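Local atomic coordinates of Trypsin/factor XIIA inhibitor (Zea mays, PDB entry 1BEA), a protein that inhibits mammalian trypsin and activated Hageman factor (factor XIIa). Residues Thr58-Gly66 with Arg92-Thr100; His14-Val24 with Ala74-Asp82. All coordinates share one frame; numbering follows the deposited sequence.

Contact 1. Residues Thr58-Gly66 with Arg92-Thr100; sequences TALSILMDG and RGFAATLVT
Asp65 OD1 is gripped twice over: Arg92 NE donates to it at 2.6 Å, and Arg88 NH2 adds a second salt bridge from the same helix as Arg92. The other carboxylate oxygen, Asp65 OD2, takes Arg92 NH2 at 2.7 Å, making a side-on, bidentate pair in which both oxygens are met on their syn sides and the two planes lie only 3° apart. Two bonds fix the rotation of the guanidinium, and its flat face then receives the methyl of Met64, with CE 3.3 Å from Arg92 CZ and over the centre of the group. A bend at chi3 (61°) turns that methyl back from the Met64 chain, whose CG packs on Ala95 CB at 3.7 Å while SD lies against Ala96. A leucine in place of Arg92 would probably leave Asp65 OD2 without its arginine mate and strip the Met64 methyl of the flat group it rests on. Deeper in, Leu60 splits its branches, CD1 going to Val99 CG1 at 3.8 Å and CD2 to Leu98 CD2 at 4.2 Å. Within the four-helix, disulfide-linked fold of the cereal trypsin/alpha-amylase inhibitor family, the contact joins the C-terminal half of helix 56-65 to helix 88-95 and the beta turns from Ala95 to Thr100, with Leu98 reaching on to Cys44 and Leu48 of helix 37-49 and Phe94 packing against helix 18-29.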
# COMPACT_ATOMS: atom_id res chain seq x y z
N THR A 58 3.59 -7.95 -0.14
CA THR A 58 2.28 -8.47 0.10
C THR A 58 1.39 -7.35 0.68
O THR A 58 0.25 -7.18 0.27
CB THR A 58 2.39 -9.64 1.06
OG1 THR A 58 3.20 -10.65 0.44
CG2 THR A 58 1.04 -10.26 1.36
N ALA A 59 1.93 -6.59 1.62
CA ALA A 59 1.16 -5.51 2.21
C ALA A 59 0.73 -4.59 1.04
O ALA A 59 -0.44 -4.26 0.93
CB ALA A 59 2.03 -4.78 3.14
N LEU A 60 1.68 -4.21 0.19
CA LEU A 60 1.41 -3.36 -0.98
C LEU A 60 0.29 -3.96 -1.81
O LEU A 60 -0.70 -3.30 -2.21
CB LEU A 60 2.64 -3.30 -1.87
CG LEU A 60 3.62 -2.18 -1.61
CD1 LEU A 60 4.45 -1.85 -2.86
CD2 LEU A 60 2.80 -1.00 -1.17
N SER A 61 0.43 -5.24 -2.09
CA SER A 61 -0.58 -5.92 -2.85
C SER A 61 -1.97 -5.89 -2.16
O SER A 61 -3.01 -5.70 -2.79
CB SER A 61 -0.13 -7.34 -3.08
OG SER A 61 -1.10 -8.04 -3.82
N ILE A 62 -2.00 -6.07 -0.86
CA ILE A 62 -3.30 -6.04 -0.20
C ILE A 62 -3.86 -4.63 -0.35
O ILE A 62 -5.03 -4.44 -0.63
CB ILE A 62 -3.11 -6.43 1.26
CG1 ILE A 62 -2.89 -7.95 1.30
CG2 ILE A 62 -4.32 -5.96 2.12
CD1 ILE A 62 -2.56 -8.54 2.66
N LEU A 63 -3.01 -3.63 -0.21
CA LEU A 63 -3.49 -2.29 -0.36
C LEU A 63 -3.98 -2.05 -1.77
O LEU A 63 -5.04 -1.46 -1.95
CB LEU A 63 -2.39 -1.28 0.02
CG LEU A 63 -2.80 0.17 -0.28
CD1 LEU A 63 -3.72 0.63 0.89
CD2 LEU A 63 -1.58 1.12 -0.47
N MET A 64 -3.27 -2.54 -2.79
CA MET A 64 -3.72 -2.27 -4.15
C MET A 64 -5.01 -2.99 -4.51
O MET A 64 -6.01 -2.40 -4.97
CB MET A 64 -2.67 -2.71 -5.16
CG MET A 64 -1.41 -1.89 -5.22
SD MET A 64 0.00 -2.78 -6.06
CE MET A 64 -0.68 -3.05 -7.73
N ASP A 65 -5.00 -4.30 -4.30
CA ASP A 65 -6.14 -5.11 -4.68
C ASP A 65 -6.99 -5.77 -3.61
O ASP A 65 -8.01 -6.37 -3.92
CB ASP A 65 -5.64 -6.14 -5.69
CG ASP A 65 -4.72 -5.49 -6.71
OD1 ASP A 65 -5.00 -4.33 -7.06
OD2 ASP A 65 -3.72 -6.10 -7.14
N GLY A 66 -6.59 -5.63 -2.35
CA GLY A 66 -7.37 -6.19 -1.27
C GLY A 66 -7.10 -7.66 -0.97
O GLY A 66 -6.44 -8.38 -1.73
N ARG A 92 -3.46 2.22 -8.80
CA ARG A 92 -2.68 0.97 -8.73
C ARG A 92 -1.25 1.13 -9.26
O ARG A 92 -0.26 0.74 -8.62
CB ARG A 92 -3.34 -0.09 -9.58
CG ARG A 92 -4.23 -1.04 -8.86
CD ARG A 92 -4.61 -2.18 -9.79
NE ARG A 92 -4.09 -3.48 -9.37
CZ ARG A 92 -3.00 -4.05 -9.84
NH1 ARG A 92 -2.27 -3.46 -10.76
NH2 ARG A 92 -2.65 -5.25 -9.44
N GLY A 93 -1.17 1.67 -10.47
CA GLY A 93 0.13 1.89 -11.08
C GLY A 93 1.04 2.63 -10.13
O GLY A 93 2.17 2.22 -9.88
N PHE A 94 0.57 3.71 -9.55
CA PHE A 94 1.43 4.46 -8.66
C PHE A 94 1.71 3.77 -7.34
O PHE A 94 2.80 3.93 -6.78
CB PHE A 94 0.85 5.82 -8.38
CG PHE A 94 1.62 6.58 -7.34
CD1 PHE A 94 2.95 6.95 -7.60
CD2 PHE A 94 1.06 6.88 -6.10
CE1 PHE A 94 3.70 7.59 -6.63
CE2 PHE A 94 1.80 7.52 -5.12
CZ PHE A 94 3.12 7.87 -5.38
N ALA A 95 0.74 3.01 -6.84
CA ALA A 95 0.92 2.32 -5.55
C ALA A 95 2.01 1.26 -5.64
O ALA A 95 2.70 0.99 -4.66
CB ALA A 95 -0.38 1.66 -5.11
N ALA A 96 2.15 0.65 -6.81
CA ALA A 96 3.14 -0.39 -6.95
C ALA A 96 4.59 0.11 -6.82
O ALA A 96 5.49 -0.70 -6.57
CB ALA A 96 2.92 -1.09 -8.28
N THR A 97 4.82 1.42 -6.92
CA THR A 97 6.17 2.01 -6.83
C THR A 97 6.59 2.44 -5.45
O THR A 97 7.69 2.94 -5.24
CB THR A 97 6.34 3.29 -7.73
OG1 THR A 97 5.97 4.46 -6.99
CG2 THR A 97 5.46 3.21 -8.95
N LEU A 98 5.72 2.24 -4.49
CA LEU A 98 6.06 2.73 -3.18
C LEU A 98 7.39 2.23 -2.61
O LEU A 98 8.13 3.03 -2.06
CB LEU A 98 4.90 2.46 -2.21
CG LEU A 98 3.90 3.62 -2.01
CD1 LEU A 98 4.10 4.78 -2.97
CD2 LEU A 98 2.53 3.05 -2.16
N VAL A 99 7.70 0.93 -2.75
CA VAL A 99 8.98 0.42 -2.20
C VAL A 99 10.24 0.98 -2.88
O VAL A 99 11.34 1.01 -2.29
CB VAL A 99 9.11 -1.12 -2.29
CG1 VAL A 99 7.98 -1.76 -1.55
CG2 VAL A 99 9.13 -1.58 -3.74
N THR A 100 10.07 1.39 -4.13
CA THR A 100 11.15 1.91 -4.93
C THR A 100 11.95 2.98 -4.27
O THR A 100 11.42 3.73 -3.45
CB THR A 100 10.58 2.47 -6.17
OG1 THR A 100 9.78 1.45 -6.74
CG2 THR A 100 11.66 2.87 -7.14

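Contact 2. Residues His14-Val24 with Ala74-Asp82; sequences HNPLPSCRWYV and AQLEGRLED
Both terminal nitrogens of Arg21 converge on one backbone oxygen, Arg79 O, with NH1 at 2.8 Å and NH2 at 2.9 Å from it. The oxygen lies in the guanidinium plane, yet both donors stand above the carbonyl plane, on the same face. The Arg21 side chain runs out from helix 18-29 with its CG trans to N (chi1 -178°) and turns at chi3, which carries the group across to the loop that precedes helix 88-95. The same helix is tied to helix 37-49 by the Cys20-Cys44 disulfide. The compact part continues at Leu80, whose CD2 lies 4.1 Å from Arg21 NH1 and borders Val24, and at Pro16 CD, 4.0 Å from Glu77 CG. Towards the exposed His14 and Asn15 the contact becomes looser and wetter. There Asn15 N donates to Glu77 OE2 at 2.7 Å, a bent bond (131°) on the anti side of the carboxylate, and a water bridges Asn15 OD1 (2.7 Å) and Leu76 O (3.1 Å). Across this contact the loop is therefore held mainly through polar groups, with little apolar packing: an arginine satisfies a carbonyl of a segment without regular structure, and a buried glutamate answers a backbone N-H.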
# COMPACT_ATOMS: atom_id res chain seq x y z
N HIS A 14 -4.22 -5.14 10.29
CA HIS A 14 -5.48 -5.24 9.60
C HIS A 14 -5.56 -3.87 8.95
O HIS A 14 -4.98 -2.93 9.45
CB HIS A 14 -6.62 -5.44 10.59
CG HIS A 14 -7.08 -6.86 10.67
ND1 HIS A 14 -6.86 -7.66 11.77
CD2 HIS A 14 -7.67 -7.66 9.74
CE1 HIS A 14 -7.28 -8.89 11.52
NE2 HIS A 14 -7.78 -8.91 10.30
N ASN A 15 -6.24 -3.78 7.80
CA ASN A 15 -6.37 -2.50 7.11
C ASN A 15 -5.00 -1.85 7.13
O ASN A 15 -4.74 -0.86 7.81
CB ASN A 15 -7.44 -1.69 7.82
CG ASN A 15 -8.83 -2.21 7.47
OD1 ASN A 15 -9.10 -2.48 6.28
ND2 ASN A 15 -9.70 -2.37 8.48
N PRO A 16 -4.10 -2.40 6.34
CA PRO A 16 -2.74 -1.90 6.26
C PRO A 16 -2.48 -0.65 5.45
O PRO A 16 -3.20 -0.32 4.52
CB PRO A 16 -1.99 -3.09 5.68
CG PRO A 16 -2.94 -3.68 4.73
CD PRO A 16 -4.32 -3.52 5.40
N LEU A 17 -1.38 0.01 5.82
CA LEU A 17 -0.88 1.19 5.14
C LEU A 17 -1.97 2.26 4.88
O LEU A 17 -2.08 2.78 3.78
CB LEU A 17 -0.20 0.73 3.82
CG LEU A 17 0.71 -0.53 3.81
CD1 LEU A 17 1.19 -0.83 2.37
CD2 LEU A 17 1.90 -0.30 4.68
N PRO A 18 -2.72 2.65 5.94
CA PRO A 18 -3.80 3.66 5.85
C PRO A 18 -3.28 4.94 5.24
O PRO A 18 -4.01 5.59 4.50
CB PRO A 18 -4.23 3.91 7.30
CG PRO A 18 -3.68 2.80 8.10
CD PRO A 18 -2.50 2.22 7.34
N SER A 19 -2.05 5.33 5.60
CA SER A 19 -1.46 6.58 5.10
C SER A 19 -1.00 6.43 3.66
O SER A 19 -0.85 7.43 2.94
CB SER A 19 -0.23 6.99 5.92
OG SER A 19 -0.58 7.53 7.19
N CYS A 20 -0.70 5.21 3.24
CA CYS A 20 -0.24 5.05 1.87
C CYS A 20 -1.41 5.23 0.98
O CYS A 20 -1.26 5.81 -0.07
CB CYS A 20 0.38 3.70 1.67
SG CYS A 20 1.96 3.56 2.55
N ARG A 21 -2.59 4.76 1.42
CA ARG A 21 -3.86 4.91 0.67
C ARG A 21 -4.04 6.35 0.23
O ARG A 21 -4.24 6.60 -0.96
CB ARG A 21 -5.08 4.54 1.52
CG ARG A 21 -6.41 4.65 0.78
CD ARG A 21 -7.58 4.09 1.60
NE ARG A 21 -7.57 2.63 1.71
CZ ARG A 21 -7.91 1.77 0.73
NH1 ARG A 21 -8.28 2.21 -0.48
NH2 ARG A 21 -7.85 0.46 0.97
N TRP A 22 -3.96 7.29 1.20
CA TRP A 22 -4.11 8.75 1.03
C TRP A 22 -3.01 9.41 0.27
O TRP A 22 -3.23 10.42 -0.40
CB TRP A 22 -4.18 9.46 2.40
CG TRP A 22 -5.39 9.15 3.16
CD1 TRP A 22 -5.47 8.92 4.49
CD2 TRP A 22 -6.70 8.93 2.62
NE1 TRP A 22 -6.76 8.55 4.82
CE2 TRP A 22 -7.53 8.55 3.70
CE3 TRP A 22 -7.26 9.02 1.33
CZ2 TRP A 22 -8.89 8.25 3.53
CZ3 TRP A 22 -8.59 8.73 1.17
CH2 TRP A 22 -9.40 8.35 2.26
N TYR A 23 -1.80 8.90 0.44
CA TYR A 23 -0.66 9.44 -0.29
C TYR A 23 -0.91 9.10 -1.79
O TYR A 23 -0.73 9.93 -2.67
CB TYR A 23 0.63 8.80 0.22
CG TYR A 23 1.86 9.11 -0.61
CD1 TYR A 23 2.01 10.36 -1.21
CD2 TYR A 23 2.88 8.18 -0.75
CE1 TYR A 23 3.14 10.67 -1.93
CE2 TYR A 23 4.03 8.49 -1.48
CZ TYR A 23 4.16 9.73 -2.07
OH TYR A 23 5.28 10.06 -2.81
N VAL A 24 -1.38 7.89 -2.05
CA VAL A 24 -1.66 7.47 -3.40
C VAL A 24 -2.81 8.24 -4.03
O VAL A 24 -2.73 8.57 -5.21
CB VAL A 24 -2.00 5.98 -3.45
CG1 VAL A 24 -2.63 5.62 -4.77
CG2 VAL A 24 -0.73 5.17 -3.26
N ALA A 74 -15.10 -11.80 8.59
CA ALA A 74 -14.03 -11.61 7.64
C ALA A 74 -14.44 -10.65 6.52
O ALA A 74 -14.99 -11.08 5.48
CB ALA A 74 -13.64 -12.96 7.05
N GLN A 75 -14.17 -9.37 6.74
CA GLN A 75 -14.47 -8.32 5.78
C GLN A 75 -13.26 -8.09 4.89
O GLN A 75 -12.13 -8.46 5.23
CB GLN A 75 -14.82 -7.02 6.49
CG GLN A 75 -13.58 -6.25 6.96
CD GLN A 75 -13.62 -4.76 6.64
OE1 GLN A 75 -13.33 -3.92 7.50
NE2 GLN A 75 -13.95 -4.42 5.39
N LEU A 76 -13.51 -7.45 3.75
CA LEU A 76 -12.51 -7.11 2.76
C LEU A 76 -11.54 -6.07 3.28
O LEU A 76 -11.94 -4.96 3.63
CB LEU A 76 -13.20 -6.60 1.49
CG LEU A 76 -12.49 -6.15 0.20
CD1 LEU A 76 -12.02 -4.69 0.36
CD2 LEU A 76 -11.36 -7.11 -0.13
N GLU A 77 -10.26 -6.45 3.30
CA GLU A 77 -9.15 -5.63 3.74
C GLU A 77 -8.54 -4.94 2.51
O GLU A 77 -8.42 -5.55 1.42
CB GLU A 77 -8.09 -6.53 4.39
CG GLU A 77 -7.42 -5.99 5.64
CD GLU A 77 -8.17 -6.35 6.91
OE1 GLU A 77 -8.64 -7.49 7.06
OE2 GLU A 77 -8.31 -5.46 7.77
N GLY A 78 -8.18 -3.67 2.69
CA GLY A 78 -7.55 -2.88 1.66
C GLY A 78 -8.28 -2.72 0.34
O GLY A 78 -9.50 -2.67 0.29
N ARG A 79 -7.49 -2.60 -0.71
CA ARG A 79 -7.98 -2.42 -2.06
C ARG A 79 -8.30 -0.98 -2.41
O ARG A 79 -8.97 -0.29 -1.64
CB ARG A 79 -9.22 -3.25 -2.32
CG ARG A 79 -9.67 -3.17 -3.75
CD ARG A 79 -10.60 -4.31 -4.14
NE ARG A 79 -11.12 -4.16 -5.52
CZ ARG A 79 -10.84 -4.98 -6.53
NH1 ARG A 79 -10.05 -6.03 -6.36
NH2 ARG A 79 -11.34 -4.72 -7.74
N LEU A 80 -7.80 -0.55 -3.58
CA LEU A 80 -8.04 0.80 -4.05
C LEU A 80 -9.21 0.69 -5.00
O LEU A 80 -9.15 -0.09 -5.95
CB LEU A 80 -6.85 1.34 -4.84
CG LEU A 80 -5.46 1.25 -4.26
CD1 LEU A 80 -4.41 1.30 -5.39
CD2 LEU A 80 -5.26 2.40 -3.28
N GLU A 81 -10.25 1.47 -4.75
CA GLU A 81 -11.42 1.47 -5.60
C GLU A 81 -11.55 2.78 -6.36
O GLU A 81 -10.78 3.71 -6.16
CB GLU A 81 -12.67 1.22 -4.78
CG GLU A 81 -12.81 -0.22 -4.34
CD GLU A 81 -12.74 -1.20 -5.51
OE1 GLU A 81 -12.01 -0.94 -6.50
OE2 GLU A 81 -13.42 -2.24 -5.44
N ASP A 82 -12.55 2.85 -7.22
CA ASP A 82 -12.74 4.04 -8.02
C ASP A 82 -13.24 5.22 -7.22
O ASP A 82 -14.05 5.08 -6.32
CB ASP A 82 -13.71 3.75 -9.14
CG ASP A 82 -13.11 2.90 -10.22
OD1 ASP A 82 -13.20 1.66 -10.11
OD2 ASP A 82 -12.54 3.46 -11.17
O HOH W 1 -11.64 -2.46 5.52

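Helix 56-65 gives contact 1 one of its two sides and stands behind contact 2, since Leu63 packs on Cys20 and Pro16 on Ile62. The contact centres are about 10 Å apart. Contact 1 is the buried one, near the middle of the chain, and joins helix 56-65 to helix 88-95 and the turns beside it through apolar side chains bordered by a bidentate salt bridge. Contact 2 is only partly buried and ties a loop to helix 18-29 and the residues before it, chiefly by bonds to backbone atoms, with water at its margin. They meet where Leu80 N approaches Met64 O at 2.9 Å, a probable hydrogen bond.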